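PDB 3F1B: TetR-like transcriptional regulator from Rhodococcus, which probably binds cis-regulatory DNA through an N-terminal helix-turn-helix domain and regulates transcription, as other members of the TetR family do. Local coordinates for residues A[18-23]-A[59-64]; A[38-43]-A[49-54]. All blocks are in the same frame, centred on the assembly; numbering follows the deposited sequence.

Contact 1: residues A[18-23]-A[59-64]; sequences QMLDAA and DELFAA
Leu61 CD2 lies in the corner formed by Leu20 CD2 and Ala23 CB, 3.8 Å from each. Leu20 reaches over from the flank of its helix: with CG anti to the carbonyl carbon (chi1 -69°), its CD2 extends past Leu61, the two leucines sliding by each other in opposite directions, and ends 3.7 Å from Ala64 CB. The tight part is thus a small, purely apolar patch of methyl groups, with the CB of Ala23 and Ala64 turned toward the opposite segment. No hydrogen bond joins the segments, and the short helix axes stay 10.1 Å apart, crossing at -98°, so the leucines bridge most of the distance. The other side is loose: Asp59, Glu60 and Ala63 lie at the exposed surface of helix 58-77, and Asp21 turns from the patch to form a salt bridge with Arg68. Phe62 points away from segment 18-23 and packs edge-to-face with Phe27 and Phe32. Tyr55, in the loop before helix 58-77, touches Leu20, Leu61 and Ala64, while Met37 and Ile40 of helix 37-43 and Leu51 of helix 48-54 close over Leu61, making this helix crossing part of the core of the probable DNA-binding domain.

Contact 2: residues A[38-43]-A[49-54]; sequences DAIAAK and PMLYLY. With SO4 (sulfate ion), chain C.
Leu51 lays its CD1 methyl against helix 37-43, where it meets Ile40 and the backbone at Ala41 together. CD1 is 4.0 Å from Ile40 CG2, and the two side chains cross at about a right angle. It is Ile40's CG2 branch, anti to the backbone N, that faces the leucine; the longer CG1 branch lies beside the backbone N. Leu51 CD1 also rests 4.0 Å from Ala41 N and 4.2 Å from Ala41 CB, so one methyl group fills the angle between a branched side chain and the helix backbone. Ala41 has only a CB here, which lets the helices come close: Ala41 CA and Leu51 CA are 6.4 Å apart. All three residues are buried, and the leucine-isoleucine-alanine packing holds the helices together without a direct hydrogen bond.

At one side of this apolar patch a sulfate ion, probably from the crystallisation liquor, links the two helices. Asp38 N donates to sulfate O1 at 2.8 Å in a nearly straight bond (165°), and Met37 N gives the ion another backbone bond. From the second helix, Tyr52 OH reaches sulfate O2 at 3.2 Å, a weak bond made at the ring edge, near its plane.

The two segments lie in the predicted helix-turn-helix, residues 36-55; helix 48-54 would be the recognition helix, as in other TetR-family proteins. Amide groups near the start of helix 37-43 and a tyrosine hydroxyl holding a tetrahedral anion are consistent with a place where a DNA backbone phosphate could bind. The Asp38 carboxylate also lies near the anion, with OD2 3.7 Å from sulfate O1, and the salt bridge of its OD1 to Lys48 probably offsets part of that negative charge.

Overall arrangement
Contacts 1 and 2 have their centres 9 Å apart, and all four segments belong to the TetR-type N-terminal region. Along the chain the order is 18-23, 38-43, 49-54, 59-64, so the helix pair of contact 2 lies between the two halves of contact 1. They touch directly: Met19 CE packs against Leu51 CA at 3.5 Å, and Leu61 CD1 against Ile40 CD1 at 3.6 Å. One apolar core therefore joins helices 12-30 and 58-77 to the predicted helix-turn-helix. Helix 58-77 also leads into the rest of the helical chain, a course consistent with linking DNA-binding and C-terminal regions.

Contact 1: residues A[18-23]-A[59-64]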
ATOM      1  N   GLN A  18      20.025  -4.412  19.134  1.00 66.50           N
ATOM      2  CA  GLN A  18      20.485  -5.553  18.354  1.00 64.47           C
ATOM      3  C   GLN A  18      19.344  -6.483  17.955  1.00 63.37           C
ATOM      4  O   GLN A  18      19.348  -7.036  16.842  1.00 63.89           O
ATOM      5  CB  GLN A  18      21.504  -6.332  19.128  1.00 64.35           C
ATOM      6  CG  GLN A  18      22.861  -5.768  19.055  1.00 65.32           C
ATOM      7  CD  GLN A  18      23.830  -6.593  19.866  1.00 68.65           C
ATOM      8  OE1 GLN A  18      23.535  -7.743  20.227  1.00 70.59           O
ATOM      9  NE2 GLN A  18      24.985  -6.017  20.176  1.00 67.25           N
HETATM   10  N   MSE A  19      18.369  -6.645  18.852  1.00 61.10           N
HETATM   11  CA  MSE A  19      17.221  -7.524  18.612  1.00 58.87           C
HETATM   12  C   MSE A  19      16.265  -6.912  17.607  1.00 57.15           C
HETATM   13  O   MSE A  19      15.673  -7.612  16.822  1.00 57.35           O
HETATM   14  CB  MSE A  19      16.449  -7.762  19.907  1.00 58.45           C
HETATM   15  CG  MSE A  19      17.007  -8.864  20.755  1.00 61.98           C
HETATM   16 SE   MSE A  19      16.248  -8.939  22.566  0.75 66.79          SE
HETATM   17  CE  MSE A  19      16.800 -10.756  22.975  1.00 69.54           C
ATOM     18  N   LEU A  20      16.088  -5.608  17.667  1.00 55.27           N
ATOM     19  CA  LEU A  20      15.185  -4.914  16.786  1.00 54.28           C
ATOM     20  C   LEU A  20      15.751  -4.786  15.360  1.00 54.32           C
ATOM     21  O   LEU A  20      15.012  -4.926  14.370  1.00 53.04           O
ATOM     22  CB  LEU A  20      14.759  -3.571  17.410  1.00 54.15           C
ATOM     23  CG  LEU A  20      13.838  -3.671  18.666  1.00 51.84           C
ATOM     24  CD1 LEU A  20      13.737  -2.356  19.406  1.00 53.71           C
ATOM     25  CD2 LEU A  20      12.431  -4.174  18.413  1.00 52.91           C
ATOM     26  N   ASP A  21      17.064  -4.593  15.250  1.00 54.16           N
ATOM     27  CA  ASP A  21      17.724  -4.566  13.940  1.00 53.89           C
ATOM     28  C   ASP A  21      17.582  -5.887  13.208  1.00 54.06           C
ATOM     29  O   ASP A  21      17.430  -5.943  11.984  1.00 53.76           O
ATOM     30  CB  ASP A  21      19.220  -4.291  14.109  1.00 54.06           C
ATOM     31  CG  ASP A  21      19.506  -2.878  14.518  1.00 54.61           C
ATOM     32  OD1 ASP A  21      20.670  -2.558  14.783  1.00 56.49           O
ATOM     33  OD2 ASP A  21      18.565  -2.066  14.579  1.00 59.15           O
ATOM     34  N   ALA A  22      17.681  -6.964  13.965  1.00 54.18           N
ATOM     35  CA  ALA A  22      17.606  -8.304  13.402  1.00 54.36           C
ATOM     36  C   ALA A  22      16.164  -8.675  13.027  1.00 54.70           C
ATOM     37  O   ALA A  22      15.939  -9.445  12.099  1.00 54.53           O
ATOM     38  CB  ALA A  22      18.144  -9.295  14.407  1.00 54.89           C
ATOM     39  N   ALA A  23      15.202  -8.141  13.785  1.00 54.42           N
ATOM     40  CA  ALA A  23      13.782  -8.395  13.566  1.00 54.00           C
ATOM     41  C   ALA A  23      13.398  -7.670  12.311  1.00 54.50           C
ATOM     42  O   ALA A  23      12.599  -8.189  11.521  1.00 55.06           O
ATOM     43  CB  ALA A  23      12.960  -7.873  14.720  1.00 52.76           C
ATOM     44  N   ASP A  59       4.462 -11.179  17.429  1.00 51.33           N
ATOM     45  CA  ASP A  59       3.766  -9.954  17.071  1.00 51.19           C
ATOM     46  C   ASP A  59       4.050  -8.819  18.033  1.00 49.67           C
ATOM     47  O   ASP A  59       4.070  -7.672  17.618  1.00 49.56           O
ATOM     48  CB  ASP A  59       2.257 -10.189  16.905  1.00 52.23           C
ATOM     49  CG  ASP A  59       1.676 -11.067  18.000  1.00 54.20           C
ATOM     50  OD1 ASP A  59       0.423 -11.178  18.081  1.00 55.69           O
ATOM     51  OD2 ASP A  59       2.479 -11.661  18.772  1.00 58.03           O
ATOM     52  N   GLU A  60       4.309  -9.151  19.295  1.00 47.90           N
ATOM     53  CA  GLU A  60       4.778  -8.187  20.271  1.00 46.75           C
ATOM     54  C   GLU A  60       6.133  -7.583  19.848  1.00 45.65           C
ATOM     55  O   GLU A  60       6.350  -6.371  19.951  1.00 46.33           O
ATOM     56  CB  GLU A  60       4.888  -8.852  21.637  1.00 47.18           C
ATOM     57  CG  GLU A  60       5.342  -7.927  22.764  1.00 50.22           C
ATOM     58  CD  GLU A  60       4.182  -7.283  23.494  1.00 54.92           C
ATOM     59  OE1 GLU A  60       3.508  -8.019  24.247  1.00 58.00           O
ATOM     60  OE2 GLU A  60       3.931  -6.058  23.328  1.00 58.00           O
ATOM     61  N   LEU A  61       7.021  -8.433  19.346  1.00 43.79           N
ATOM     62  CA  LEU A  61       8.277  -8.009  18.764  1.00 42.72           C
ATOM     63  C   LEU A  61       8.034  -7.168  17.515  1.00 42.53           C
ATOM     64  O   LEU A  61       8.716  -6.173  17.258  1.00 41.77           O
ATOM     65  CB  LEU A  61       9.100  -9.243  18.387  1.00 42.09           C
ATOM     66  CG  LEU A  61      10.617  -9.086  18.450  1.00 42.25           C
ATOM     67  CD1 LEU A  61      11.324 -10.205  17.722  1.00 40.13           C
ATOM     68  CD2 LEU A  61      11.085  -7.732  17.967  1.00 38.79           C
ATOM     69  N   PHE A  62       7.037  -7.595  16.739  1.00 42.69           N
ATOM     70  CA  PHE A  62       6.643  -6.911  15.522  1.00 41.79           C
ATOM     71  C   PHE A  62       6.119  -5.541  15.832  1.00 41.09           C
ATOM     72  O   PHE A  62       6.393  -4.625  15.109  1.00 42.00           O
ATOM     73  CB  PHE A  62       5.553  -7.664  14.759  1.00 41.83           C
ATOM     74  CG  PHE A  62       5.270  -7.055  13.438  1.00 41.79           C
ATOM     75  CD1 PHE A  62       6.214  -7.128  12.416  1.00 43.52           C
ATOM     76  CD2 PHE A  62       4.116  -6.352  13.220  1.00 43.45           C
ATOM     77  CE1 PHE A  62       5.991  -6.547  11.174  1.00 43.59           C
ATOM     78  CE2 PHE A  62       3.867  -5.764  11.972  1.00 45.52           C
ATOM     79  CZ  PHE A  62       4.814  -5.861  10.944  1.00 46.63           C
ATOM     80  N   ALA A  63       5.355  -5.395  16.896  1.00 39.96           N
ATOM     81  CA  ALA A  63       4.902  -4.066  17.284  1.00 39.19           C
ATOM     82  C   ALA A  63       6.088  -3.210  17.820  1.00 38.54           C
ATOM     83  O   ALA A  63       6.138  -2.008  17.572  1.00 38.24           O
ATOM     84  CB  ALA A  63       3.783  -4.191  18.341  1.00 38.61           C
ATOM     85  N   ALA A  64       7.034  -3.809  18.560  1.00 38.10           N
ATOM     86  CA  ALA A  64       8.185  -2.998  19.075  1.00 38.31           C
ATOM     87  C   ALA A  64       8.985  -2.447  17.885  1.00 38.53           C
ATOM     88  O   ALA A  64       9.232  -1.266  17.739  1.00 37.88           O
ATOM     89  CB  ALA A  64       9.073  -3.812  19.982  1.00 36.21           C
TER

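Contact 2: residues A[38-43]-A[49-54]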
ATOM      1  N   ASP A  38      12.542 -18.087  15.690  1.00 58.92           N
ATOM      2  CA  ASP A  38      13.712 -18.843  15.331  1.00 59.99           C
ATOM      3  C   ASP A  38      14.692 -18.011  14.531  1.00 59.93           C
ATOM      4  O   ASP A  38      15.837 -17.811  14.928  1.00 60.61           O
ATOM      5  CB  ASP A  38      13.291 -20.003  14.431  1.00 60.37           C
ATOM      6  CG  ASP A  38      13.164 -21.330  15.170  1.00 63.04           C
ATOM      7  OD1 ASP A  38      13.714 -21.494  16.293  1.00 64.82           O
ATOM      8  OD2 ASP A  38      12.523 -22.239  14.589  1.00 64.20           O
ATOM      9  N   ALA A  39      14.238 -17.561  13.374  1.00 60.04           N
ATOM     10  CA  ALA A  39      15.089 -16.874  12.431  1.00 59.70           C
ATOM     11  C   ALA A  39      15.570 -15.537  12.999  1.00 59.38           C
ATOM     12  O   ALA A  39      16.748 -15.194  12.866  1.00 60.11           O
ATOM     13  CB  ALA A  39      14.355 -16.691  11.132  1.00 59.49           C
ATOM     14  N   ILE A  40      14.683 -14.794  13.659  1.00 58.94           N
ATOM     15  CA  ILE A  40      15.106 -13.554  14.334  1.00 58.01           C
ATOM     16  C   ILE A  40      16.213 -13.814  15.364  1.00 57.88           C
ATOM     17  O   ILE A  40      17.227 -13.117  15.338  1.00 57.45           O
ATOM     18  CB  ILE A  40      13.952 -12.768  15.002  1.00 57.30           C
ATOM     19  CG1 ILE A  40      12.973 -12.220  13.956  1.00 56.59           C
ATOM     20  CG2 ILE A  40      14.513 -11.616  15.812  1.00 55.57           C
ATOM     21  CD1 ILE A  40      11.590 -11.849  14.538  1.00 49.63           C
ATOM     22  N   ALA A  41      16.001 -14.789  16.274  1.00 58.45           N
ATOM     23  CA  ALA A  41      17.015 -15.177  17.324  1.00 57.98           C
ATOM     24  C   ALA A  41      18.388 -15.500  16.740  1.00 57.64           C
ATOM     25  O   ALA A  41      19.396 -15.004  17.243  1.00 57.94           O
ATOM     26  CB  ALA A  41      16.534 -16.335  18.194  1.00 57.18           C
ATOM     27  N   ALA A  42      18.430 -16.315  15.682  1.00 57.26           N
ATOM     28  CA  ALA A  42      19.700 -16.545  14.944  1.00 57.72           C
ATOM     29  C   ALA A  42      20.355 -15.249  14.427  1.00 58.00           C
ATOM     30  O   ALA A  42      21.568 -15.063  14.616  1.00 57.83           O
ATOM     31  CB  ALA A  42      19.509 -17.534  13.805  1.00 57.24           C
ATOM     32  N   LYS A  43      19.553 -14.372  13.805  1.00 57.78           N
ATOM     33  CA  LYS A  43      20.033 -13.084  13.239  1.00 58.72           C
ATOM     34  C   LYS A  43      20.647 -12.142  14.274  1.00 58.61           C
ATOM     35  O   LYS A  43      21.673 -11.497  14.042  1.00 59.06           O
ATOM     36  CB  LYS A  43      18.905 -12.356  12.486  1.00 58.55           C
ATOM     37  CG  LYS A  43      18.751 -12.788  11.029  1.00 61.06           C
ATOM     38  CD  LYS A  43      19.557 -11.912  10.030  1.00 62.20           C
ATOM     39  CE  LYS A  43      19.910 -12.704   8.774  1.00 62.14           C
ATOM     40  NZ  LYS A  43      20.115 -11.823   7.590  1.00 64.32           N
ATOM     41  N   PRO A  49      15.235 -18.557  23.915  1.00 55.36           N
ATOM     42  CA  PRO A  49      14.753 -18.225  25.251  1.00 55.18           C
ATOM     43  C   PRO A  49      14.998 -16.757  25.636  1.00 55.11           C
ATOM     44  O   PRO A  49      14.117 -16.140  26.258  1.00 54.82           O
ATOM     45  CB  PRO A  49      15.560 -19.163  26.173  1.00 54.73           C
ATOM     46  CG  PRO A  49      15.964 -20.324  25.323  1.00 54.85           C
ATOM     47  CD  PRO A  49      15.852 -19.900  23.862  1.00 55.63           C
HETATM   48  N   MSE A  50      16.172 -16.225  25.283  1.00 54.77           N
HETATM   49  CA  MSE A  50      16.515 -14.828  25.514  1.00 55.73           C
HETATM   50  C   MSE A  50      15.515 -13.880  24.896  1.00 55.20           C
HETATM   51  O   MSE A  50      14.953 -13.028  25.597  1.00 55.15           O
HETATM   52  CB  MSE A  50      17.872 -14.520  24.925  1.00 57.06           C
HETATM   53  CG  MSE A  50      18.979 -14.481  25.933  1.00 65.36           C
HETATM   54 SE   MSE A  50      18.752 -12.830  26.945  0.80 82.81          SE
HETATM   55  CE  MSE A  50      19.375 -11.591  25.545  1.00 77.93           C
ATOM     56  N   LEU A  51      15.300 -14.030  23.586  1.00 53.80           N
ATOM     57  CA  LEU A  51      14.326 -13.228  22.848  1.00 53.22           C
ATOM     58  C   LEU A  51      12.951 -13.162  23.566  1.00 52.70           C
ATOM     59  O   LEU A  51      12.380 -12.085  23.757  1.00 51.54           O
ATOM     60  CB  LEU A  51      14.149 -13.815  21.444  1.00 52.92           C
ATOM     61  CG  LEU A  51      14.301 -12.974  20.190  1.00 52.86           C
ATOM     62  CD1 LEU A  51      13.459 -13.562  19.101  1.00 52.96           C
ATOM     63  CD2 LEU A  51      13.957 -11.531  20.361  1.00 50.65           C
ATOM     64  N   TYR A  52      12.431 -14.318  23.965  1.00 52.32           N
ATOM     65  CA  TYR A  52      11.122 -14.372  24.627  1.00 52.45           C
ATOM     66  C   TYR A  52      11.080 -13.670  25.968  1.00 52.04           C
ATOM     67  O   TYR A  52      10.014 -13.209  26.391  1.00 52.21           O
ATOM     68  CB  TYR A  52      10.673 -15.814  24.800  1.00 52.50           C
ATOM     69  CG  TYR A  52      10.095 -16.376  23.552  1.00 54.52           C
ATOM     70  CD1 TYR A  52      10.885 -17.056  22.665  1.00 57.82           C
ATOM     71  CD2 TYR A  52       8.759 -16.193  23.243  1.00 58.28           C
ATOM     72  CE1 TYR A  52      10.358 -17.553  21.491  1.00 62.51           C
ATOM     73  CE2 TYR A  52       8.208 -16.695  22.079  1.00 60.70           C
ATOM     74  CZ  TYR A  52       9.008 -17.384  21.205  1.00 62.86           C
ATOM     75  OH  TYR A  52       8.486 -17.908  20.032  1.00 65.82           O
ATOM     76  N   LEU A  53      12.224 -13.600  26.646  1.00 51.43           N
ATOM     77  CA  LEU A  53      12.306 -12.809  27.881  1.00 51.85           C
ATOM     78  C   LEU A  53      12.239 -11.286  27.621  1.00 52.00           C
ATOM     79  O   LEU A  53      12.045 -10.521  28.551  1.00 51.57           O
ATOM     80  CB  LEU A  53      13.535 -13.188  28.762  1.00 51.66           C
ATOM     81  CG  LEU A  53      13.678 -14.605  29.330  1.00 49.79           C
ATOM     82  CD1 LEU A  53      14.992 -14.768  30.018  1.00 49.26           C
ATOM     83  CD2 LEU A  53      12.554 -14.910  30.292  1.00 50.05           C
ATOM     84  N   TYR A  54      12.399 -10.860  26.367  1.00 52.67           N
ATOM     85  CA  TYR A  54      12.244  -9.449  26.022  1.00 54.10           C
ATOM     86  C   TYR A  54      10.941  -9.257  25.304  1.00 55.60           C
ATOM     87  O   TYR A  54      10.241  -8.274  25.563  1.00 56.50           O
ATOM     88  CB  TYR A  54      13.400  -8.875  25.177  1.00 53.40           C
ATOM     89  CG  TYR A  54      14.657  -8.703  25.957  1.00 53.86           C
ATOM     90  CD1 TYR A  54      15.008  -7.470  26.523  1.00 54.03           C
ATOM     91  CD2 TYR A  54      15.497  -9.806  26.186  1.00 56.89           C
ATOM     92  CE1 TYR A  54      16.203  -7.344  27.296  1.00 53.76           C
ATOM     93  CE2 TYR A  54      16.676  -9.707  26.961  1.00 55.16           C
ATOM     94  CZ  TYR A  54      17.033  -8.488  27.496  1.00 55.30           C
ATOM     95  OH  TYR A  54      18.212  -8.458  28.222  1.00 56.06           O
TER
HETATM   96  S   SO4 C 203       8.738 -19.495  16.002  0.50 81.76           S
HETATM   97  O1  SO4 C 203      10.128 -19.548  15.564  0.50 79.98           O
HETATM   98  O2  SO4 C 203       8.768 -19.744  17.449  0.50 81.06           O
HETATM   99  O3  SO4 C 203       8.137 -18.193  15.695  0.50 80.87           O
HETATM  100  O4  SO4 C 203       7.956 -20.533  15.338  0.50 80.24           O